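Local coordinates for uncharacterized protein (Staphylococcus aureus subsp. aureus Mu50, PDB 4QXZ) that is of unknown function but has a beta-barrel core resembling type VI secretion system proteins, joined to a pair of helices, at residues E133-D137 with D138-G142. Sequence-based numbering, arbitrary orientation.
Sequences EQLID and DGLSG
A Schellman motif closes the C-terminal end of helix 127-137, where the chain turns off toward helix 142-155. Leu140 N, five residues on from Leu135, gives its hydrogen to Leu135 O at 3.2 Å in a nearly straight bond (165°), with the donor a little out of the carbonyl plane. Inside this loop the bond from Gly139 N to Ile136 O is shorter, 2.7 Å, but comes in above the carbonyl plane instead of on a lone pair. Between them, the two bonds supply partners to carbonyls of the last turn whose regular i+4 partners are lost as the chain leaves the helix. Asp138 N is shared more loosely, with weak bonds to Gln134 O at 3.0 Å and Leu135 O. Glycine suits position 139 because the backbone takes a positive phi there, a conformation that a side chain makes costly.

Beyond the glycine, Leu140 lays its CD1 against Leu135 CD2 at 4.1 Å, the two branched side chains crossing at a slant. Leucine fits both places, since Leu135 is buried against Leu145, Ser148 and Met152 of helix 142-155 and Leu140 also touches Ser148. With CG anti to the backbone N (chi1 -175°) and the chain extended beyond it, Gln134 passes its CG by Asp138 OD2 at 4.0 Å. Both reach Lys160: Gln134 OE1 accepts a hydrogen bond from the backbone N of Lys160, and Asp138 OD2 forms a salt bridge with Lys160 NZ, which probably offsets the negative charge at this helix end. A glycine-centred Schellman turn followed by an apolar contact across it is a classic helix C-cap, and here it leads into helix 142-155, probably the partner of helix 127-137 in the protein's two-helix pair.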
# COMPACT_ATOMS: atom_id res chain seq x y z
N GLU A 133 17.32 -32.75 -8.69
CA GLU A 133 18.68 -32.99 -9.15
C GLU A 133 19.71 -32.52 -8.13
O GLU A 133 20.67 -33.22 -7.85
CB GLU A 133 18.93 -32.31 -10.49
CG GLU A 133 20.28 -32.64 -11.08
CD GLU A 133 20.58 -31.82 -12.30
OE1 GLU A 133 20.37 -32.33 -13.41
OE2 GLU A 133 21.03 -30.66 -12.15
N GLN A 134 19.49 -31.34 -7.56
CA GLN A 134 20.34 -30.85 -6.48
C GLN A 134 20.38 -31.77 -5.25
O GLN A 134 21.46 -32.08 -4.75
CB GLN A 134 19.89 -29.47 -6.05
CG GLN A 134 20.82 -28.86 -5.03
CD GLN A 134 20.37 -27.49 -4.62
OE1 GLN A 134 20.32 -26.59 -5.43
NE2 GLN A 134 20.04 -27.33 -3.36
N LEU A 135 19.21 -32.18 -4.75
CA LEU A 135 19.12 -32.99 -3.52
C LEU A 135 19.79 -34.35 -3.67
O LEU A 135 20.44 -34.84 -2.75
CB LEU A 135 17.65 -33.16 -3.08
CG LEU A 135 16.97 -31.85 -2.63
CD1 LEU A 135 15.52 -32.09 -2.28
CD2 LEU A 135 17.70 -31.21 -1.43
N ILE A 136 19.65 -34.94 -4.85
CA ILE A 136 20.27 -36.23 -5.13
C ILE A 136 21.79 -36.09 -5.24
O ILE A 136 22.53 -36.89 -4.68
CB ILE A 136 19.64 -36.91 -6.38
CG1 ILE A 136 18.26 -37.47 -6.00
CG2 ILE A 136 20.53 -38.02 -6.90
CD1 ILE A 136 17.42 -37.98 -7.15
N ASP A 137 22.26 -35.04 -5.92
CA ASP A 137 23.69 -34.73 -6.00
C ASP A 137 24.30 -34.43 -4.64
O ASP A 137 25.51 -34.45 -4.52
CB ASP A 137 23.94 -33.51 -6.90
CG ASP A 137 23.67 -33.78 -8.37
OD1 ASP A 137 23.02 -34.80 -8.71
OD2 ASP A 137 24.09 -32.93 -9.19
N ASP A 138 23.48 -34.08 -3.66
CA ASP A 138 23.93 -33.89 -2.29
C ASP A 138 23.84 -35.20 -1.53
O ASP A 138 24.13 -35.23 -0.34
CB ASP A 138 23.10 -32.81 -1.56
CG ASP A 138 23.22 -31.41 -2.19
OD1 ASP A 138 24.04 -31.22 -3.13
OD2 ASP A 138 22.47 -30.50 -1.74
N GLY A 139 23.40 -36.27 -2.19
CA GLY A 139 23.37 -37.62 -1.59
C GLY A 139 22.17 -37.99 -0.71
O GLY A 139 22.26 -38.94 0.08
N LEU A 140 21.06 -37.27 -0.83
CA LEU A 140 19.89 -37.55 -0.00
C LEU A 140 19.09 -38.70 -0.59
O LEU A 140 19.08 -38.87 -1.80
CB LEU A 140 18.99 -36.31 0.14
CG LEU A 140 19.43 -35.28 1.18
CD1 LEU A 140 18.39 -34.17 1.26
CD2 LEU A 140 19.64 -35.90 2.56
N SER A 141 18.43 -39.47 0.27
CA SER A 141 17.65 -40.62 -0.16
C SER A 141 16.45 -40.89 0.74
O SER A 141 16.36 -40.36 1.84
CB SER A 141 18.53 -41.88 -0.20
OG SER A 141 18.99 -42.22 1.10
N GLY A 142 15.54 -41.72 0.23
CA GLY A 142 14.41 -42.19 1.01
C GLY A 142 13.67 -41.07 1.69
O GLY A 142 13.37 -40.04 1.07